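PDB 3H41: gamma-D-glutamyl-L-lysine dipeptidyl-peptidase from Bacillus cereus ATCC 10987, which probably hydrolyses the gamma-D-glutamyl-L-lysine bond of murein peptides as an NlpC/P60 cysteine peptidase, releasing the dipeptide L-Ala-gamma-D-Glu. Local coordinates for residues A16-P22 with Y96-M100. Numbering follows the deposited sequence.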
ATOM      1  N   ALA A  16      -4.610   7.243   3.861  1.00 10.37           N
ATOM      2  CA  ALA A  16      -4.079   8.613   3.884  1.00 12.63           C
ATOM      3  C   ALA A  16      -2.967   8.763   2.854  1.00 10.62           C
ATOM      4  O   ALA A  16      -2.073   7.945   2.765  1.00 14.13           O
ATOM      5  CB  ALA A  16      -3.546   8.991   5.252  1.00 11.84           C
ATOM      6  N   THR A  17      -3.000   9.883   2.138  1.00 12.52           N
ATOM      7  CA  THR A  17      -1.996  10.197   1.142  1.00 10.72           C
ATOM      8  C   THR A  17      -1.048  11.212   1.760  1.00 12.40           C
ATOM      9  O   THR A  17      -1.498  12.225   2.309  1.00 15.27           O
ATOM     10  CB  THR A  17      -2.713  10.772  -0.072  1.00 10.43           C
ATOM     11  OG1 THR A  17      -3.610   9.768  -0.571  1.00 13.16           O
ATOM     12  CG2 THR A  17      -1.714  11.151  -1.179  1.00 10.14           C
ATOM     13  N   LEU A  18       0.244  10.888   1.711  1.00 12.63           N
ATOM     14  CA  LEU A  18       1.277  11.730   2.249  1.00 10.94           C
ATOM     15  C   LEU A  18       1.960  12.542   1.132  1.00 13.22           C
ATOM     16  O   LEU A  18       2.337  12.008   0.081  1.00 14.25           O
ATOM     17  CB  LEU A  18       2.309  10.884   2.991  1.00 10.46           C
ATOM     18  CG  LEU A  18       1.887  10.501   4.433  1.00 15.57           C
ATOM     19  CD1 LEU A  18       0.728   9.527   4.429  1.00 19.00           C
ATOM     20  CD2 LEU A  18       3.123   9.915   5.137  1.00 16.52           C
ATOM     21  N   TRP A  19       2.133  13.821   1.406  1.00 11.04           N
ATOM     22  CA  TRP A  19       2.612  14.825   0.420  1.00 14.02           C
ATOM     23  C   TRP A  19       4.062  15.198   0.731  1.00 14.83           C
ATOM     24  O   TRP A  19       4.475  15.118   1.884  1.00 14.13           O
ATOM     25  CB  TRP A  19       1.702  16.075   0.438  1.00 16.17           C
ATOM     26  CG  TRP A  19       0.329  15.739  -0.066  1.00 10.04           C
ATOM     27  CD1 TRP A  19      -0.599  15.001   0.597  1.00 14.97           C
ATOM     28  CD2 TRP A  19      -0.245  16.017  -1.364  1.00 10.71           C
ATOM     29  NE1 TRP A  19      -1.706  14.818  -0.167  1.00 11.73           N
ATOM     30  CE2 TRP A  19      -1.532  15.437  -1.377  1.00 10.84           C
ATOM     31  CE3 TRP A  19       0.178  16.741  -2.490  1.00 14.73           C
ATOM     32  CZ2 TRP A  19      -2.398  15.523  -2.491  1.00 12.65           C
ATOM     33  CZ3 TRP A  19      -0.659  16.811  -3.587  1.00 11.54           C
ATOM     34  CH2 TRP A  19      -1.948  16.225  -3.577  1.00 17.11           C
ATOM     35  N   THR A  20       4.816  15.616  -0.289  1.00 14.00           N
ATOM     36  CA  THR A  20       6.186  16.040  -0.103  1.00 14.74           C
ATOM     37  C   THR A  20       6.242  17.404   0.576  1.00 13.64           C
ATOM     38  O   THR A  20       7.266  17.779   1.076  1.00 17.90           O
ATOM     39  CB  THR A  20       6.929  16.147  -1.447  1.00 14.42           C
ATOM     40  OG1 THR A  20       6.200  17.035  -2.315  1.00 13.99           O
ATOM     41  CG2 THR A  20       7.063  14.756  -2.077  1.00 10.07           C
ATOM     42  N   ALA A  21       5.147  18.151   0.595  1.00 15.15           N
ATOM     43  CA  ALA A  21       5.096  19.423   1.308  1.00 13.88           C
ATOM     44  C   ALA A  21       3.686  19.579   1.773  1.00 16.69           C
ATOM     45  O   ALA A  21       2.792  19.032   1.140  1.00 17.87           O
ATOM     46  CB  ALA A  21       5.482  20.605   0.376  1.00 15.60           C
ATOM     47  N   PRO A  22       3.465  20.318   2.865  1.00 14.92           N
ATOM     48  CA  PRO A  22       2.084  20.552   3.274  1.00 16.63           C
ATOM     49  C   PRO A  22       1.402  21.604   2.368  1.00 16.53           C
ATOM     50  O   PRO A  22       2.088  22.234   1.547  1.00 17.14           O
ATOM     51  CB  PRO A  22       2.246  21.074   4.708  1.00 19.67           C
ATOM     52  CG  PRO A  22       3.584  21.776   4.674  1.00 18.79           C
ATOM     53  CD  PRO A  22       4.438  21.036   3.723  1.00 16.11           C
ATOM     54  N   TYR A  96       8.490   6.023   6.844  1.00 18.66           N
ATOM     55  CA  TYR A  96       8.431   6.751   5.582  1.00 14.73           C
ATOM     56  C   TYR A  96       7.878   8.126   5.826  1.00 14.89           C
ATOM     57  O   TYR A  96       6.788   8.270   6.380  1.00 13.94           O
ATOM     58  CB  TYR A  96       7.573   6.008   4.523  1.00 14.89           C
ATOM     59  CG  TYR A  96       8.041   6.341   3.128  1.00 13.16           C
ATOM     60  CD1 TYR A  96       7.726   7.556   2.557  1.00 14.87           C
ATOM     61  CD2 TYR A  96       8.844   5.467   2.395  1.00 13.74           C
ATOM     62  CE1 TYR A  96       8.159   7.882   1.320  1.00 10.90           C
ATOM     63  CE2 TYR A  96       9.299   5.809   1.126  1.00 10.70           C
ATOM     64  CZ  TYR A  96       8.946   7.037   0.600  1.00 15.47           C
ATOM     65  OH  TYR A  96       9.363   7.469  -0.637  1.00 15.63           O
ATOM     66  N   PRO A  97       8.629   9.161   5.429  1.00 15.51           N
ATOM     67  CA  PRO A  97       8.213  10.509   5.761  1.00 14.66           C
ATOM     68  C   PRO A  97       7.248  11.140   4.766  1.00 14.33           C
ATOM     69  O   PRO A  97       7.290  10.853   3.569  1.00 16.42           O
ATOM     70  CB  PRO A  97       9.520  11.256   5.764  1.00 15.23           C
ATOM     71  CG  PRO A  97      10.266  10.622   4.650  1.00 12.84           C
ATOM     72  CD  PRO A  97       9.969   9.146   4.817  1.00 17.25           C
ATOM     73  N   GLY A  98       6.395  12.010   5.274  1.00 14.73           N
ATOM     74  CA  GLY A  98       5.584  12.856   4.431  1.00 15.08           C
ATOM     75  C   GLY A  98       4.548  13.634   5.204  1.00 14.67           C
ATOM     76  O   GLY A  98       4.376  13.425   6.368  1.00 15.42           O
ATOM     77  N   TRP A  99       3.850  14.517   4.509  1.00 12.06           N
ATOM     78  CA  TRP A  99       2.889  15.437   5.107  1.00 13.59           C
ATOM     79  C   TRP A  99       1.459  15.020   4.806  1.00 15.35           C
ATOM     80  O   TRP A  99       1.125  14.609   3.673  1.00 15.04           O
ATOM     81  CB  TRP A  99       3.137  16.858   4.581  1.00 14.35           C
ATOM     82  CG  TRP A  99       4.438  17.438   4.999  1.00 13.76           C
ATOM     83  CD1 TRP A  99       5.644  17.302   4.382  1.00 17.94           C
ATOM     84  CD2 TRP A  99       4.655  18.312   6.125  1.00 14.98           C
ATOM     85  NE1 TRP A  99       6.613  18.002   5.091  1.00 15.35           N
ATOM     86  CE2 TRP A  99       6.025  18.634   6.152  1.00 22.62           C
ATOM     87  CE3 TRP A  99       3.821  18.822   7.119  1.00 15.42           C
ATOM     88  CZ2 TRP A  99       6.583  19.466   7.127  1.00 20.63           C
ATOM     89  CZ3 TRP A  99       4.378  19.650   8.098  1.00 21.03           C
ATOM     90  CH2 TRP A  99       5.741  19.962   8.092  1.00 19.61           C
HETATM   91  N   MSE A 100       0.619  15.106   5.830  1.00 14.54           N
HETATM   92  CA  MSE A 100      -0.780  14.723   5.737  1.00 15.65           C
HETATM   93  C   MSE A 100      -1.658  15.607   6.644  1.00 15.91           C
HETATM   94  O   MSE A 100      -1.151  16.210   7.598  1.00 17.24           O
HETATM   95  CB  MSE A 100      -0.931  13.244   6.092  1.00 16.72           C
HETATM   96  CG  MSE A 100      -0.490  12.872   7.516  1.00 20.60           C
HETATM   97 SE   MSE A 100      -0.928  11.004   7.920  0.75  8.01          SE
HETATM   98  CE  MSE A 100      -2.793  11.230   7.945  1.00 10.85           C
TER
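Leu-18 and Met-100, a selenomethionine, lie side by side at the apolar centre, Leu-18 CD1 4.1 Å from Met-100 SE. A bend at the end of the Met-100 chain (chi3 -68°) carries CE to Ala-16, whose CB it meets at 3.6 Å; a methyl is small enough to receive it. The other branch of Leu-18, CD2, lies over the backbone of Gly-98, 3.9 Å from its N. A CB on Gly-98 would run into Leu-18 CB, and glycine thus lets the strands come this close. Val-82 and Val-84 of strand 79-84 also touch Leu-18.

Farther along, the rigid ring of Pro-22 packs over one face of the Trp-99 indole in a CH-pi contact, CD standing 3.6 Å from the centroid of the five-membered ring and 10° off its normal.

Polar contact is confined to the backbone: Trp-19 N donates to Trp-99 O (2.6 Å), and Trp-99 N returns a bond to Trp-19 O (2.8 Å). Leu-18 CA adds a CA-H...O contact to Trp-99 O.

With the strands crossing at 104°, pairing stops at this single antiparallel bridge. It ties strand 15-19, partner of 60-65, to strand 96-101, an outer strand of the SH3-like domain; on the latter, Tyr-96 binds substrate and its OH is hydrogen-bonded to Asp-234. The two backbone hydrogen bonds fix where the strands cross, while apolar side chains supply the rest of the join.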